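PDB 2EIH: alcohol dehydrogenase from Thermus thermophilus, which binds zinc and probably acts as an NAD(P)-dependent oxidoreductase of the zinc-containing alcohol dehydrogenase family. Local coordinates for residues V5-L15 with R47-P58; T153-G163 with G258-A266. All coordinates share one frame; numbering follows the deposited sequence.

Starting from the N terminus, the chain leaves strand 2-6, runs through the turn that leads into strand 15-19, and meets interaction 1 when the end of helix 41-48 and the loop after it come back against residues 5-15. That closes a loop with 31 residues between its two segments. Interaction 2 opens only later, in helix 148-161, and closes after another 94 residues when strand 259-263 reaches that helix. The two loops follow in series and neither nest nor cross. Their centres lie 30 Å apart, on opposite sides of the chain's centre: interaction 1 ties the 2-6/15-19 turn to helix 41-48 and its following loop, interaction 2 the nucleotide-binding-type sheet to its flanking helix.

Interaction 1 of 2, residues V5-L15 with R47-P58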
ATOM      1  N   VAL A   5      31.257 -23.588 -23.070  1.00 31.73           N
ATOM      2  CA  VAL A   5      32.056 -22.935 -22.055  1.00 33.34           C
ATOM      3  C   VAL A   5      32.565 -21.601 -22.565  1.00 35.56           C
ATOM      4  O   VAL A   5      32.531 -21.313 -23.766  1.00 34.74           O
ATOM      5  CB  VAL A   5      33.263 -23.802 -21.629  1.00 34.03           C
ATOM      6  CG1 VAL A   5      32.786 -24.990 -20.802  1.00 34.36           C
ATOM      7  CG2 VAL A   5      34.018 -24.288 -22.861  1.00 33.51           C
ATOM      8  N   MET A   6      33.051 -20.803 -21.625  1.00 37.95           N
ATOM      9  CA  MET A   6      33.571 -19.475 -21.887  1.00 40.37           C
ATOM     10  C   MET A   6      35.063 -19.508 -21.586  1.00 44.03           C
ATOM     11  O   MET A   6      35.478 -19.220 -20.462  1.00 45.50           O
ATOM     12  CB  MET A   6      32.875 -18.507 -20.949  1.00 38.60           C
ATOM     13  CG  MET A   6      32.905 -17.078 -21.358  1.00 36.43           C
ATOM     14  SD  MET A   6      31.966 -16.221 -20.124  1.00 35.29           S
ATOM     15  CE  MET A   6      33.113 -14.949 -19.691  1.00 34.79           C
ATOM     16  N   ARG A   7      35.857 -19.875 -22.589  1.00 46.61           N
ATOM     17  CA  ARG A   7      37.307 -19.956 -22.444  1.00 49.11           C
ATOM     18  C   ARG A   7      37.919 -18.670 -21.908  1.00 49.47           C
ATOM     19  O   ARG A   7      38.767 -18.698 -21.016  1.00 48.79           O
ATOM     20  CB  ARG A   7      37.962 -20.298 -23.789  1.00 51.28           C
ATOM     21  CG  ARG A   7      37.790 -21.753 -24.224  1.00 53.50           C
ATOM     22  CD  ARG A   7      38.278 -22.717 -23.142  1.00 52.52           C
ATOM     23  NE  ARG A   7      37.986 -24.107 -23.474  1.00 52.31           N
ATOM     24  CZ  ARG A   7      38.037 -25.112 -22.604  1.00 52.71           C
ATOM     25  NH1 ARG A   7      38.370 -24.886 -21.338  1.00 51.98           N
ATOM     26  NH2 ARG A   7      37.750 -26.347 -23.002  1.00 53.07           N
ATOM     27  N   ALA A   8      37.486 -17.547 -22.470  1.00 49.94           N
ATOM     28  CA  ALA A   8      37.983 -16.240 -22.076  1.00 49.46           C
ATOM     29  C   ALA A   8      36.933 -15.188 -22.393  1.00 50.16           C
ATOM     30  O   ALA A   8      35.941 -15.468 -23.072  1.00 51.38           O
ATOM     31  CB  ALA A   8      39.269 -15.932 -22.822  1.00 49.90           C
ATOM     32  N   ARG A   9      37.164 -13.975 -21.908  1.00 49.89           N
ATOM     33  CA  ARG A   9      36.244 -12.864 -22.127  1.00 49.00           C
ATOM     34  C   ARG A   9      36.539 -12.144 -23.439  1.00 48.24           C
ATOM     35  O   ARG A   9      37.694 -11.912 -23.793  1.00 48.92           O
ATOM     36  CB  ARG A   9      36.335 -11.887 -20.953  1.00 48.85           C
ATOM     37  CG  ARG A   9      36.076 -12.557 -19.608  1.00 50.55           C
ATOM     38  CD  ARG A   9      35.948 -11.559 -18.469  1.00 51.72           C
ATOM     39  NE  ARG A   9      35.592 -12.214 -17.214  1.00 53.50           N
ATOM     40  CZ  ARG A   9      36.417 -12.985 -16.510  1.00 55.86           C
ATOM     41  NH1 ARG A   9      36.005 -13.546 -15.379  1.00 56.84           N
ATOM     42  NH2 ARG A   9      37.662 -13.186 -16.924  1.00 55.75           N
ATOM     43  N   GLY A  10      35.483 -11.798 -24.165  1.00 47.17           N
ATOM     44  CA  GLY A  10      35.660 -11.109 -25.426  1.00 44.54           C
ATOM     45  C   GLY A  10      34.442 -11.168 -26.325  1.00 44.21           C
ATOM     46  O   GLY A  10      33.304 -11.013 -25.874  1.00 42.05           O
ATOM     47  N   GLY A  11      34.694 -11.385 -27.612  1.00 43.55           N
ATOM     48  CA  GLY A  11      33.619 -11.458 -28.577  1.00 42.55           C
ATOM     49  C   GLY A  11      32.898 -12.782 -28.492  1.00 41.81           C
ATOM     50  O   GLY A  11      33.370 -13.702 -27.843  1.00 41.00           O
ATOM     51  N   PRO A  12      31.742 -12.914 -29.154  1.00 43.05           N
ATOM     52  CA  PRO A  12      30.995 -14.174 -29.108  1.00 43.74           C
ATOM     53  C   PRO A  12      31.824 -15.409 -29.470  1.00 44.01           C
ATOM     54  O   PRO A  12      31.496 -16.519 -29.053  1.00 43.43           O
ATOM     55  CB  PRO A  12      29.833 -13.928 -30.077  1.00 43.31           C
ATOM     56  CG  PRO A  12      30.372 -12.896 -31.021  1.00 44.04           C
ATOM     57  CD  PRO A  12      31.121 -11.972 -30.103  1.00 43.53           C
ATOM     58  N   GLU A  13      32.906 -15.204 -30.217  1.00 44.42           N
ATOM     59  CA  GLU A  13      33.783 -16.299 -30.627  1.00 44.30           C
ATOM     60  C   GLU A  13      34.441 -17.022 -29.449  1.00 42.73           C
ATOM     61  O   GLU A  13      34.963 -18.123 -29.617  1.00 41.31           O
ATOM     62  CB  GLU A  13      34.863 -15.784 -31.587  1.00 48.16           C
ATOM     63  CG  GLU A  13      35.562 -14.526 -31.097  1.00 54.02           C
ATOM     64  CD  GLU A  13      36.621 -14.022 -32.060  1.00 57.72           C
ATOM     65  OE1 GLU A  13      36.313 -13.846 -33.259  1.00 61.15           O
ATOM     66  OE2 GLU A  13      37.764 -13.788 -31.617  1.00 60.61           O
ATOM     67  N   VAL A  14      34.416 -16.416 -28.264  1.00 40.33           N
ATOM     68  CA  VAL A  14      35.023 -17.053 -27.100  1.00 40.08           C
ATOM     69  C   VAL A  14      34.146 -18.205 -26.624  1.00 39.59           C
ATOM     70  O   VAL A  14      34.556 -18.990 -25.770  1.00 40.57           O
ATOM     71  CB  VAL A  14      35.214 -16.076 -25.897  1.00 41.02           C
ATOM     72  CG1 VAL A  14      35.926 -14.817 -26.342  1.00 40.39           C
ATOM     73  CG2 VAL A  14      33.867 -15.747 -25.261  1.00 42.73           C
ATOM     74  N   LEU A  15      32.934 -18.295 -27.162  1.00 38.53           N
ATOM     75  CA  LEU A  15      32.010 -19.365 -26.780  1.00 38.03           C
ATOM     76  C   LEU A  15      32.288 -20.618 -27.618  1.00 37.96           C
ATOM     77  O   LEU A  15      32.171 -20.604 -28.842  1.00 36.57           O
ATOM     78  CB  LEU A  15      30.554 -18.908 -26.968  1.00 36.38           C
ATOM     79  CG  LEU A  15      30.073 -17.769 -26.064  1.00 37.69           C
ATOM     80  CD1 LEU A  15      28.721 -17.260 -26.530  1.00 40.06           C
ATOM     81  CD2 LEU A  15      29.989 -18.249 -24.623  1.00 38.43           C
ATOM     82  N   ARG A  47      29.995 -12.419 -20.934  1.00 38.33           N
ATOM     83  CA  ARG A  47      30.929 -12.813 -21.982  1.00 39.91           C
ATOM     84  C   ARG A  47      31.958 -11.722 -22.263  1.00 40.77           C
ATOM     85  O   ARG A  47      33.152 -11.997 -22.358  1.00 40.04           O
ATOM     86  CB  ARG A  47      30.183 -13.157 -23.279  1.00 40.30           C
ATOM     87  CG  ARG A  47      31.122 -13.259 -24.482  1.00 41.74           C
ATOM     88  CD  ARG A  47      30.438 -13.687 -25.765  1.00 43.15           C
ATOM     89  NE  ARG A  47      29.367 -12.803 -26.225  1.00 44.25           N
ATOM     90  CZ  ARG A  47      29.530 -11.603 -26.776  1.00 44.34           C
ATOM     91  NH1 ARG A  47      28.461 -10.914 -27.156  1.00 45.80           N
ATOM     92  NH2 ARG A  47      30.739 -11.086 -26.940  1.00 43.79           N
ATOM     93  N   LYS A  48      31.495 -10.486 -22.408  1.00 43.46           N
ATOM     94  CA  LYS A  48      32.398  -9.371 -22.684  1.00 46.20           C
ATOM     95  C   LYS A  48      33.326  -9.069 -21.515  1.00 47.46           C
ATOM     96  O   LYS A  48      34.414  -8.534 -21.707  1.00 47.58           O
ATOM     97  CB  LYS A  48      31.607  -8.113 -23.027  1.00 46.65           C
ATOM     98  CG  LYS A  48      30.975  -8.142 -24.395  1.00 48.25           C
ATOM     99  CD  LYS A  48      30.233  -6.848 -24.669  1.00 49.71           C
ATOM    100  CE  LYS A  48      29.849  -6.755 -26.130  1.00 50.45           C
ATOM    101  NZ  LYS A  48      29.040  -5.543 -26.419  1.00 53.43           N
ATOM    102  N   GLY A  49      32.894  -9.409 -20.305  1.00 48.67           N
ATOM    103  CA  GLY A  49      33.716  -9.153 -19.137  1.00 49.95           C
ATOM    104  C   GLY A  49      33.215  -7.958 -18.351  1.00 50.62           C
ATOM    105  O   GLY A  49      33.756  -7.616 -17.300  1.00 51.32           O
ATOM    106  N   VAL A  50      32.168  -7.327 -18.864  1.00 50.95           N
ATOM    107  CA  VAL A  50      31.573  -6.171 -18.223  1.00 52.63           C
ATOM    108  C   VAL A  50      30.895  -6.543 -16.915  1.00 53.11           C
ATOM    109  O   VAL A  50      30.705  -5.699 -16.041  1.00 52.91           O
ATOM    110  CB  VAL A  50      30.531  -5.530 -19.136  1.00 53.92           C
ATOM    111  CG1 VAL A  50      30.067  -4.211 -18.545  1.00 55.81           C
ATOM    112  CG2 VAL A  50      31.114  -5.330 -20.521  1.00 54.67           C
ATOM    113  N   ALA A  51      30.526  -7.809 -16.782  1.00 54.00           N
ATOM    114  CA  ALA A  51      29.867  -8.272 -15.573  1.00 56.33           C
ATOM    115  C   ALA A  51      30.549  -9.501 -14.999  1.00 57.91           C
ATOM    116  O   ALA A  51      31.156 -10.288 -15.727  1.00 58.24           O
ATOM    117  CB  ALA A  51      28.405  -8.581 -15.866  1.00 54.83           C
ATOM    118  N   SER A  52      30.451  -9.645 -13.683  1.00 59.38           N
ATOM    119  CA  SER A  52      31.025 -10.779 -12.986  1.00 62.01           C
ATOM    120  C   SER A  52      32.530 -10.968 -13.182  1.00 63.99           C
ATOM    121  O   SER A  52      32.982 -11.989 -13.714  1.00 63.73           O
ATOM    122  CB  SER A  52      30.284 -12.052 -13.392  1.00 62.85           C
ATOM    123  OG  SER A  52      28.907 -11.946 -13.063  1.00 63.76           O
ATOM    124  N   PRO A  53      33.328  -9.967 -12.780  1.00 65.76           N
ATOM    125  CA  PRO A  53      34.784 -10.075 -12.916  1.00 65.85           C
ATOM    126  C   PRO A  53      35.261 -11.119 -11.897  1.00 65.80           C
ATOM    127  O   PRO A  53      34.467 -11.602 -11.085  1.00 66.16           O
ATOM    128  CB  PRO A  53      35.266  -8.664 -12.576  1.00 66.13           C
ATOM    129  CG  PRO A  53      34.121  -7.798 -13.008  1.00 66.42           C
ATOM    130  CD  PRO A  53      32.934  -8.578 -12.488  1.00 66.60           C
ATOM    131  N   LYS A  54      36.544 -11.457 -11.931  1.00 65.54           N
ATOM    132  CA  LYS A  54      37.096 -12.448 -11.012  1.00 65.04           C
ATOM    133  C   LYS A  54      36.349 -13.777 -11.139  1.00 63.22           C
ATOM    134  O   LYS A  54      36.440 -14.648 -10.272  1.00 63.92           O
ATOM    135  CB  LYS A  54      37.032 -11.937  -9.562  1.00 66.67           C
ATOM    136  CG  LYS A  54      38.002 -10.792  -9.253  1.00 69.07           C
ATOM    137  CD  LYS A  54      37.637  -9.522 -10.019  1.00 69.96           C
ATOM    138  CE  LYS A  54      38.670  -8.415  -9.842  1.00 70.67           C
ATOM    139  NZ  LYS A  54      38.298  -7.200 -10.626  1.00 69.67           N
ATOM    140  N   LEU A  55      35.611 -13.923 -12.232  1.00 61.12           N
ATOM    141  CA  LEU A  55      34.847 -15.127 -12.511  1.00 58.24           C
ATOM    142  C   LEU A  55      35.758 -16.247 -13.023  1.00 56.58           C
ATOM    143  O   LEU A  55      36.451 -16.085 -14.030  1.00 57.46           O
ATOM    144  CB  LEU A  55      33.787 -14.817 -13.566  1.00 58.24           C
ATOM    145  CG  LEU A  55      33.047 -16.031 -14.127  1.00 59.49           C
ATOM    146  CD1 LEU A  55      32.023 -16.516 -13.114  1.00 59.34           C
ATOM    147  CD2 LEU A  55      32.366 -15.661 -15.437  1.00 59.91           C
ATOM    148  N   PRO A  56      35.758 -17.403 -12.344  1.00 53.95           N
ATOM    149  CA  PRO A  56      36.599 -18.523 -12.770  1.00 51.82           C
ATOM    150  C   PRO A  56      36.222 -19.018 -14.164  1.00 49.59           C
ATOM    151  O   PRO A  56      35.077 -18.899 -14.579  1.00 47.82           O
ATOM    152  CB  PRO A  56      36.338 -19.572 -11.690  1.00 52.38           C
ATOM    153  CG  PRO A  56      34.905 -19.317 -11.334  1.00 54.02           C
ATOM    154  CD  PRO A  56      34.874 -17.805 -11.237  1.00 53.82           C
ATOM    155  N   LEU A  57      37.193 -19.567 -14.881  1.00 47.81           N
ATOM    156  CA  LEU A  57      36.954 -20.087 -16.218  1.00 46.99           C
ATOM    157  C   LEU A  57      37.438 -21.536 -16.256  1.00 45.73           C
ATOM    158  O   LEU A  57      38.338 -21.904 -15.505  1.00 46.93           O
ATOM    159  CB  LEU A  57      37.693 -19.242 -17.255  1.00 47.67           C
ATOM    160  CG  LEU A  57      37.459 -17.727 -17.179  1.00 49.82           C
ATOM    161  CD1 LEU A  57      38.228 -17.032 -18.299  1.00 49.64           C
ATOM    162  CD2 LEU A  57      35.968 -17.407 -17.292  1.00 49.80           C
ATOM    163  N   PRO A  58      36.848 -22.377 -17.131  1.00 43.67           N
ATOM    164  CA  PRO A  58      35.754 -22.007 -18.035  1.00 41.06           C
ATOM    165  C   PRO A  58      34.430 -21.772 -17.309  1.00 36.64           C
ATOM    166  O   PRO A  58      34.202 -22.306 -16.227  1.00 35.57           O
ATOM    167  CB  PRO A  58      35.699 -23.195 -18.991  1.00 41.77           C
ATOM    168  CG  PRO A  58      36.026 -24.338 -18.099  1.00 43.25           C
ATOM    169  CD  PRO A  58      37.204 -23.799 -17.298  1.00 42.37           C
TER
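R47 runs alongside residues 10-12, its guanidinium against G10 O and P12, and this is the tight part of the contact. Its CG stands anti to the backbone N (chi1 167°), and a bend at chi3 folds the guanidinium back so that NH2 meets G10 O at 2.8 Å, in the carbonyl plane and on a lone pair, though the bond is bent at the hydrogen. P12 lies over one face of the group, its CD 3.3 Å from R47 NH2. The backbone answers in the other direction, with G10 N donating to R47 O at 3.0 Å, while the CE of M6 rests on R47 CA. Outside the two segments, NE goes to H326 and NH1 forms a salt bridge with E330, both in helix 322-330. Cut back to an alanine here, the side chain would probably leave G10 O without its side-chain donor and E330 without its salt-bridge partner, and open a gap beside P12.

In fold terms, the turn between strands 2-6 and 15-19 of a small antiparallel sheet is fastened to the end of helix 41-48 and the loop beyond. R9 follows that loop: its CD sits 3.3 Å from G49 CA, where a side chain on the glycine would clash, and NH1 donates to L55 O at 2.9 Å. The R9 NE, buried on the way, finds no partner in the model.

V5 is the buried end against which partly exposed P58, after a cis peptide bond, packs side by side (CB to CB 3.6 Å). The solvent side belongs to L57 and R7. L57 CD2 stands loosely over one face of the R9 guanidinium, and CD1 leans on R7 O. R7, bent at chi2, brings NH1 only to 3.9 Å from P58 CB, while its NE forms a salt bridge with E16.

Interaction 2 of 2, residues T153-G163 with G258-A266; sequences TAWQMVVDKLG and GGRIAIAGA
With CG anti to the carbonyl carbon (chi1 -66°) and chi2 extended, M157 carries its SD along the strand to 3.8 Å from A264 CB; the bend at chi3 then sets only CE, itself near the same methyl. R260 bends at chi3 too (75°), in its case to swing the guanidinium back toward the K161 and L162 carbonyls. A262 CB is gripped between M157 CB, at 3.8 Å, and L162 CG, at 3.7 Å, and L162 CD2 continues to the R260 backbone, 3.4 Å from R260 O.

Helix 153-161 runs nearly antiparallel to strand 259-263, at 162°, with the axes 8.7 Å apart. The strand belongs to the parallel six-stranded sheet of the Rossmann-like domain, and the helix covers one face of it. M157 and L162 also reach V240 on the adjoining strand 236-241, so the contact spans two strands. The small A262 and A264 probably allow this approach.

A wider pi-type turn spans 156-161, and R260 meets the chain there. Its NH2 donates to K161 O at 2.9 Å, while L162 O sits 3.4 Å above the guanidinium plane, over its centre, and takes a hydrogen bond from K238. With two basic side chains gathered at these carbonyls, the positive charge probably offsets their partial negative charge, alongside an otherwise apolar interface.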
ATOM      1  N   THR A 153      10.924  -9.864 -14.759  1.00 20.19           N
ATOM      2  CA  THR A 153      11.387  -8.490 -14.798  1.00 18.49           C
ATOM      3  C   THR A 153      10.254  -7.559 -15.211  1.00 19.31           C
ATOM      4  O   THR A 153      10.079  -6.493 -14.633  1.00 21.44           O
ATOM      5  CB  THR A 153      12.560  -8.345 -15.779  1.00 19.11           C
ATOM      6  OG1 THR A 153      13.648  -9.154 -15.327  1.00 17.20           O
ATOM      7  CG2 THR A 153      13.006  -6.898 -15.881  1.00 13.21           C
ATOM      8  N   ALA A 154       9.484  -7.972 -16.210  1.00 20.56           N
ATOM      9  CA  ALA A 154       8.368  -7.174 -16.688  1.00 19.23           C
ATOM     10  C   ALA A 154       7.281  -7.086 -15.619  1.00 19.30           C
ATOM     11  O   ALA A 154       6.590  -6.074 -15.501  1.00 20.36           O
ATOM     12  CB  ALA A 154       7.794  -7.793 -17.956  1.00 19.61           C
ATOM     13  N   TRP A 155       7.129  -8.148 -14.843  1.00 18.50           N
ATOM     14  CA  TRP A 155       6.097  -8.180 -13.819  1.00 18.90           C
ATOM     15  C   TRP A 155       6.376  -7.220 -12.666  1.00 19.49           C
ATOM     16  O   TRP A 155       5.475  -6.510 -12.219  1.00 18.94           O
ATOM     17  CB  TRP A 155       5.924  -9.609 -13.306  1.00 17.42           C
ATOM     18  CG  TRP A 155       4.847  -9.741 -12.274  1.00 18.94           C
ATOM     19  CD1 TRP A 155       4.897  -9.322 -10.978  1.00 18.06           C
ATOM     20  CD2 TRP A 155       3.567 -10.360 -12.449  1.00 19.02           C
ATOM     21  NE1 TRP A 155       3.736  -9.656 -10.332  1.00 19.25           N
ATOM     22  CE2 TRP A 155       2.902 -10.300 -11.210  1.00 19.22           C
ATOM     23  CE3 TRP A 155       2.926 -10.981 -13.530  1.00 18.87           C
ATOM     24  CZ2 TRP A 155       1.614 -10.818 -11.018  1.00 20.67           C
ATOM     25  CZ3 TRP A 155       1.653 -11.497 -13.346  1.00 19.98           C
ATOM     26  CH2 TRP A 155       1.010 -11.421 -12.090  1.00 19.36           C
ATOM     27  N   GLN A 156       7.618  -7.194 -12.187  1.00 19.09           N
ATOM     28  CA  GLN A 156       7.961  -6.288 -11.100  1.00 20.36           C
ATOM     29  C   GLN A 156       7.772  -4.852 -11.560  1.00 22.27           C
ATOM     30  O   GLN A 156       7.286  -4.024 -10.800  1.00 22.72           O
ATOM     31  CB  GLN A 156       9.408  -6.480 -10.626  1.00 20.03           C
ATOM     32  CG  GLN A 156       9.743  -5.620  -9.401  1.00 20.76           C
ATOM     33  CD  GLN A 156      11.055  -5.979  -8.724  1.00 23.34           C
ATOM     34  OE1 GLN A 156      12.076  -5.334  -8.955  1.00 27.30           O
ATOM     35  NE2 GLN A 156      11.036  -7.020  -7.891  1.00 22.99           N
ATOM     36  N   MET A 157       8.143  -4.563 -12.803  1.00 23.37           N
ATOM     37  CA  MET A 157       8.002  -3.214 -13.333  1.00 25.63           C
ATOM     38  C   MET A 157       6.534  -2.796 -13.468  1.00 25.82           C
ATOM     39  O   MET A 157       6.137  -1.738 -12.977  1.00 27.60           O
ATOM     40  CB  MET A 157       8.704  -3.092 -14.691  1.00 26.43           C
ATOM     41  CG  MET A 157      10.216  -3.251 -14.626  1.00 28.66           C
ATOM     42  SD  MET A 157      10.999  -2.975 -16.252  1.00 32.99           S
ATOM     43  CE  MET A 157      10.591  -4.458 -17.013  1.00 31.34           C
ATOM     44  N   VAL A 158       5.727  -3.641 -14.107  1.00 24.63           N
ATOM     45  CA  VAL A 158       4.304  -3.371 -14.327  1.00 23.65           C
ATOM     46  C   VAL A 158       3.451  -3.454 -13.057  1.00 23.12           C
ATOM     47  O   VAL A 158       2.790  -2.491 -12.674  1.00 24.22           O
ATOM     48  CB  VAL A 158       3.743  -4.360 -15.394  1.00 24.12           C
ATOM     49  CG1 VAL A 158       2.244  -4.155 -15.592  1.00 21.53           C
ATOM     50  CG2 VAL A 158       4.481  -4.154 -16.713  1.00 21.58           C
ATOM     51  N   VAL A 159       3.483  -4.608 -12.405  1.00 22.05           N
ATOM     52  CA  VAL A 159       2.696  -4.835 -11.202  1.00 21.34           C
ATOM     53  C   VAL A 159       3.188  -4.124  -9.920  1.00 23.71           C
ATOM     54  O   VAL A 159       2.478  -3.286  -9.370  1.00 24.02           O
ATOM     55  CB  VAL A 159       2.560  -6.358 -10.964  1.00 19.58           C
ATOM     56  CG1 VAL A 159       1.667  -6.637  -9.774  1.00 17.42           C
ATOM     57  CG2 VAL A 159       1.992  -7.014 -12.212  1.00 15.80           C
ATOM     58  N   ASP A 160       4.393  -4.445  -9.453  1.00 25.40           N
ATOM     59  CA  ASP A 160       4.929  -3.835  -8.233  1.00 26.81           C
ATOM     60  C   ASP A 160       5.408  -2.378  -8.372  1.00 27.66           C
ATOM     61  O   ASP A 160       4.964  -1.504  -7.637  1.00 29.89           O
ATOM     62  CB  ASP A 160       6.057  -4.718  -7.670  1.00 25.79           C
ATOM     63  CG  ASP A 160       5.613  -6.168  -7.443  1.00 29.76           C
ATOM     64  OD1 ASP A 160       4.581  -6.380  -6.763  1.00 30.61           O
ATOM     65  OD2 ASP A 160       6.296  -7.098  -7.929  1.00 28.46           O
ATOM     66  N   LYS A 161       6.308  -2.116  -9.308  1.00 27.23           N
ATOM     67  CA  LYS A 161       6.837  -0.768  -9.519  1.00 26.23           C
ATOM     68  C   LYS A 161       5.826   0.248 -10.045  1.00 25.38           C
ATOM     69  O   LYS A 161       5.589   1.271  -9.412  1.00 28.00           O
ATOM     70  CB  LYS A 161       8.022  -0.823 -10.485  1.00 28.01           C
ATOM     71  CG  LYS A 161       9.378  -0.643  -9.841  1.00 29.20           C
ATOM     72  CD  LYS A 161       9.670  -1.622  -8.725  1.00 23.21           C
ATOM     73  CE  LYS A 161      11.082  -1.363  -8.238  1.00 22.74           C
ATOM     74  NZ  LYS A 161      11.469  -2.076  -7.005  1.00 23.47           N
ATOM     75  N   LEU A 162       5.237  -0.024 -11.202  1.00 22.68           N
ATOM     76  CA  LEU A 162       4.284   0.903 -11.795  1.00 22.55           C
ATOM     77  C   LEU A 162       2.869   0.809 -11.230  1.00 24.04           C
ATOM     78  O   LEU A 162       2.069   1.735 -11.397  1.00 24.43           O
ATOM     79  CB  LEU A 162       4.228   0.690 -13.308  1.00 22.34           C
ATOM     80  CG  LEU A 162       5.526   0.929 -14.079  1.00 20.53           C
ATOM     81  CD1 LEU A 162       5.443   0.221 -15.417  1.00 21.87           C
ATOM     82  CD2 LEU A 162       5.780   2.420 -14.249  1.00 20.19           C
ATOM     83  N   GLY A 163       2.554  -0.303 -10.571  1.00 24.62           N
ATOM     84  CA  GLY A 163       1.216  -0.472 -10.027  1.00 23.95           C
ATOM     85  C   GLY A 163       0.149  -0.262 -11.096  1.00 25.76           C
ATOM     86  O   GLY A 163      -0.895   0.346 -10.836  1.00 27.49           O
ATOM     87  N   GLY A 258       2.806  13.425 -12.846  1.00 35.88           N
ATOM     88  CA  GLY A 258       2.714  12.450 -11.772  1.00 34.51           C
ATOM     89  C   GLY A 258       2.853  11.028 -12.267  1.00 33.48           C
ATOM     90  O   GLY A 258       2.477  10.079 -11.579  1.00 32.76           O
ATOM     91  N   GLY A 259       3.407  10.889 -13.466  1.00 32.69           N
ATOM     92  CA  GLY A 259       3.585   9.580 -14.059  1.00 31.74           C
ATOM     93  C   GLY A 259       4.751   8.807 -13.481  1.00 32.03           C
ATOM     94  O   GLY A 259       5.637   9.358 -12.824  1.00 32.60           O
ATOM     95  N   ARG A 260       4.747   7.509 -13.737  1.00 30.87           N
ATOM     96  CA  ARG A 260       5.794   6.643 -13.256  1.00 31.23           C
ATOM     97  C   ARG A 260       6.493   5.979 -14.430  1.00 31.71           C
ATOM     98  O   ARG A 260       5.862   5.574 -15.405  1.00 31.06           O
ATOM     99  CB  ARG A 260       5.187   5.629 -12.283  1.00 32.23           C
ATOM    100  CG  ARG A 260       4.693   6.331 -11.033  1.00 34.20           C
ATOM    101  CD  ARG A 260       3.520   5.669 -10.364  1.00 36.42           C
ATOM    102  NE  ARG A 260       3.868   4.461  -9.640  1.00 40.59           N
ATOM    103  CZ  ARG A 260       3.016   3.822  -8.841  1.00 44.26           C
ATOM    104  NH1 ARG A 260       1.784   4.285  -8.672  1.00 45.28           N
ATOM    105  NH2 ARG A 260       3.385   2.716  -8.208  1.00 44.78           N
ATOM    106  N   ILE A 261       7.814   5.899 -14.332  1.00 33.24           N
ATOM    107  CA  ILE A 261       8.638   5.300 -15.375  1.00 32.51           C
ATOM    108  C   ILE A 261       9.486   4.200 -14.744  1.00 32.31           C
ATOM    109  O   ILE A 261      10.251   4.457 -13.824  1.00 32.88           O
ATOM    110  CB  ILE A 261       9.555   6.370 -16.002  1.00 33.36           C
ATOM    111  CG1 ILE A 261       8.700   7.540 -16.519  1.00 34.85           C
ATOM    112  CG2 ILE A 261      10.377   5.771 -17.133  1.00 31.91           C
ATOM    113  CD1 ILE A 261       9.491   8.811 -16.825  1.00 33.87           C
ATOM    114  N   ALA A 262       9.328   2.972 -15.226  1.00 33.14           N
ATOM    115  CA  ALA A 262      10.092   1.845 -14.707  1.00 33.84           C
ATOM    116  C   ALA A 262      11.215   1.535 -15.693  1.00 36.02           C
ATOM    117  O   ALA A 262      10.976   1.367 -16.887  1.00 35.53           O
ATOM    118  CB  ALA A 262       9.192   0.625 -14.539  1.00 31.00           C
ATOM    119  N   ILE A 263      12.438   1.465 -15.191  1.00 38.68           N
ATOM    120  CA  ILE A 263      13.583   1.186 -16.036  1.00 41.68           C
ATOM    121  C   ILE A 263      14.289  -0.109 -15.678  1.00 44.32           C
ATOM    122  O   ILE A 263      14.764  -0.284 -14.562  1.00 42.82           O
ATOM    123  CB  ILE A 263      14.595   2.340 -15.982  1.00 41.81           C
ATOM    124  CG1 ILE A 263      14.026   3.556 -16.710  1.00 40.43           C
ATOM    125  CG2 ILE A 263      15.914   1.901 -16.589  1.00 42.76           C
ATOM    126  CD1 ILE A 263      14.955   4.732 -16.751  1.00 38.98           C
ATOM    127  N   ALA A 264      14.364  -1.002 -16.657  1.00 50.80           N
ATOM    128  CA  ALA A 264      14.992  -2.303 -16.485  1.00 57.63           C
ATOM    129  C   ALA A 264      16.512  -2.234 -16.499  1.00 63.14           C
ATOM    130  O   ALA A 264      17.145  -1.854 -15.509  1.00 64.72           O
ATOM    131  CB  ALA A 264      14.512  -3.248 -17.572  1.00 57.92           C
ATOM    132  N   GLY A 265      17.094  -2.623 -17.627  1.00 69.32           N
ATOM    133  CA  GLY A 265      18.536  -2.611 -17.759  1.00 77.55           C
ATOM    134  C   GLY A 265      18.975  -1.575 -18.770  1.00 83.19           C
ATOM    135  O   GLY A 265      19.759  -1.869 -19.673  1.00 83.44           O
ATOM    136  N   ALA A 266      18.459  -0.359 -18.616  1.00 88.38           N
ATOM    137  CA  ALA A 266      18.796   0.731 -19.523  1.00 93.87           C
ATOM    138  C   ALA A 266      20.262   1.138 -19.388  1.00 97.46           C
ATOM    139  O   ALA A 266      20.573   2.217 -18.879  1.00 98.32           O
ATOM    140  CB  ALA A 266      17.889   1.930 -19.265  1.00 93.20           C
TER